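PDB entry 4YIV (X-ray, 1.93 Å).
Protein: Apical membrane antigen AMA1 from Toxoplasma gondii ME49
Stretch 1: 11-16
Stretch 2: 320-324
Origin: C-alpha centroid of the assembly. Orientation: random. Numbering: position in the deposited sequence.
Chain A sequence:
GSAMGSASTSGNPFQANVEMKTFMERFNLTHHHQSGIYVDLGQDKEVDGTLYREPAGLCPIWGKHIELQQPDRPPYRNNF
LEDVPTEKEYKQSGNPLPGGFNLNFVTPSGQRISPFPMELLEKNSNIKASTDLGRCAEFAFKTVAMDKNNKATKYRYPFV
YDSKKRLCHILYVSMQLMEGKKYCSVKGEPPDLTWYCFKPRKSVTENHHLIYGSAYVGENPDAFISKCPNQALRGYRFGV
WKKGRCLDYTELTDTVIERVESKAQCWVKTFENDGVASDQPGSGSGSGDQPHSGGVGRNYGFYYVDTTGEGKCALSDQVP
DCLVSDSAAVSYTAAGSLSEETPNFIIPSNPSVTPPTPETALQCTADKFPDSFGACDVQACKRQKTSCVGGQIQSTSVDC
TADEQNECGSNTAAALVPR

Stretch 1 11-16: GNPFQA
Stretch 2 (320-324) PDCLV

How do the two backbones run where they meet? Residues 11-16 turn back on themselves. Asn12, with phi/psi of -72/113°, is extended and sits right before a weakly bonded helix. Pro13 (-62/-30°), Phe14 (-77/-5°) and Gln15 (-116/-7°) then coil the chain, and Gln15 N donates to Asn12 O at 3.1 Å, while Ala16 N to Pro13 O, also 3.1 Å, is a weak bond. Residues 320-324 are straighter: after Pro320 (-69/144°), Asp321 bends the chain at -131/7°, and a strand begins at Cys322 (-157/176°) and passes through Leu323 (-134/151°) and Val324 (-119/127°). The register is set by Phe14 and Cys322, whose CA atoms lie 5.4 Å apart.

What does Asn12 do at the start of the turn? Its CA-to-CB bond points toward the other stretch, and a t rotamer (chi1 -176°, chi2 1°) places the two ends of the amide in different bonds. Asn12 OD1 accepts from Phe14 N at 3.0 Å with an N-H...O angle of 147°, capping the helix by occupying a backbone NH that has no earlier helical carbonyl to meet. Asn12 ND2 donates to Asp321 O at 2.9 Å and 160°, a nearly straight hydrogen bond. One planar group thus holds the turn in shape and ties it to the second stretch just before the strand.

Where does the apolar packing lie? Phe14, the residue with the largest area covered across the contact, points its CA-to-CB bond toward the second stretch in an m rotamer (chi1 -61°, chi2 -87°). One face of its ring is covered by Cys322 C and Leu323 N, so the ring packs against backbone as well as side chains. Phe14 CD2 approaches Cys322 CB at 3.5 Å, and Phe14 CZ lies 3.8 Å from Leu323 CB. Cys322 is p (chi1 60°), with its side chain bonded covalently elsewhere in the structure; Leu323 is m,t (-57°, 173°). Both CA-to-CB bonds run sideways to the contact.

How does Asp321 take part, given that its CA-to-CB bond runs sideways? Chiefly through its carbonyl: besides accepting from Asn12, Asp321 O lies 3.6 Å from Phe14 CB. Its carboxylate, in a p rotamer (chi1 66°, chi2 11°), makes no hydrogen bond across the contact, and OD1 is satisfied elsewhere in the structure. The CA-to-CB bond of Gln15 (chi1 -58°, chi2 -53°, chi3 120°) also runs sideways, but the end of the side chain comes nearer to the second stretch.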

# COMPACT_ATOMS: atom_id res chain seq x y z
N GLY A 11 -13.75 7.12 27.24
CA GLY A 11 -12.89 6.35 28.13
C GLY A 11 -11.71 5.73 27.39
O GLY A 11 -10.72 5.31 28.01
N ASN A 12 -11.83 5.67 26.07
CA ASN A 12 -10.74 5.20 25.22
C ASN A 12 -9.62 6.24 25.17
O ASN A 12 -9.81 7.33 24.62
CB ASN A 12 -11.25 4.94 23.80
CG ASN A 12 -10.18 4.36 22.88
OD1 ASN A 12 -9.03 4.13 23.29
ND2 ASN A 12 -10.56 4.10 21.64
N PRO A 13 -8.45 5.91 25.74
CA PRO A 13 -7.38 6.91 25.74
C PRO A 13 -6.93 7.31 24.33
O PRO A 13 -6.50 8.45 24.12
CB PRO A 13 -6.25 6.22 26.50
CG PRO A 13 -6.56 4.76 26.44
CD PRO A 13 -8.05 4.66 26.39
N PHE A 14 -7.03 6.38 23.38
CA PHE A 14 -6.59 6.62 22.01
C PHE A 14 -7.54 7.48 21.20
O PHE A 14 -7.24 7.84 20.06
CB PHE A 14 -6.33 5.30 21.30
CG PHE A 14 -5.27 4.49 21.96
CD1 PHE A 14 -3.94 4.66 21.62
CD2 PHE A 14 -5.58 3.57 22.94
CE1 PHE A 14 -2.96 3.93 22.22
CE2 PHE A 14 -4.60 2.83 23.55
CZ PHE A 14 -3.29 3.00 23.19
N GLN A 15 -8.68 7.80 21.79
CA GLN A 15 -9.60 8.77 21.21
C GLN A 15 -9.73 9.98 22.14
O GLN A 15 -10.34 10.99 21.78
CB GLN A 15 -10.97 8.14 20.96
CG GLN A 15 -10.92 6.93 20.03
CD GLN A 15 -10.22 7.23 18.70
OE1 GLN A 15 -9.20 6.59 18.36
NE2 GLN A 15 -10.76 8.19 17.94
N ALA A 16 -9.12 9.87 23.32
CA ALA A 16 -9.22 10.89 24.34
C ALA A 16 -8.64 12.22 23.88
O ALA A 16 -9.38 13.20 23.71
CB ALA A 16 -8.50 10.42 25.61
N PRO A 320 -8.43 -0.29 13.37
CA PRO A 320 -8.12 -0.13 14.80
C PRO A 320 -8.48 1.26 15.36
O PRO A 320 -8.37 2.30 14.69
CB PRO A 320 -6.60 -0.38 14.85
CG PRO A 320 -6.11 -0.13 13.51
CD PRO A 320 -7.22 -0.45 12.55
N ASP A 321 -8.94 1.27 16.61
CA ASP A 321 -9.20 2.54 17.28
C ASP A 321 -8.56 2.55 18.66
O ASP A 321 -8.75 3.49 19.42
CB ASP A 321 -10.72 2.83 17.33
CG ASP A 321 -11.50 1.86 18.20
OD1 ASP A 321 -10.91 1.05 18.95
OD2 ASP A 321 -12.74 1.93 18.12
N CYS A 322 -7.78 1.52 18.96
CA CYS A 322 -6.92 1.53 20.12
C CYS A 322 -5.77 0.54 19.90
O CYS A 322 -5.71 -0.16 18.88
CB CYS A 322 -7.70 1.19 21.40
SG CYS A 322 -8.51 -0.45 21.43
N LEU A 323 -4.86 0.50 20.86
CA LEU A 323 -3.69 -0.35 20.81
C LEU A 323 -3.51 -1.05 22.12
O LEU A 323 -3.85 -0.52 23.18
CB LEU A 323 -2.42 0.46 20.52
CG LEU A 323 -2.37 1.30 19.26
CD1 LEU A 323 -1.10 2.17 19.23
CD2 LEU A 323 -2.43 0.37 18.06
N VAL A 324 -2.92 -2.23 22.05
CA VAL A 324 -2.56 -2.99 23.22
C VAL A 324 -1.06 -3.16 23.19
O VAL A 324 -0.51 -3.60 22.19
CB VAL A 324 -3.29 -4.36 23.24
CG1 VAL A 324 -2.67 -5.33 24.27
CG2 VAL A 324 -4.77 -4.15 23.48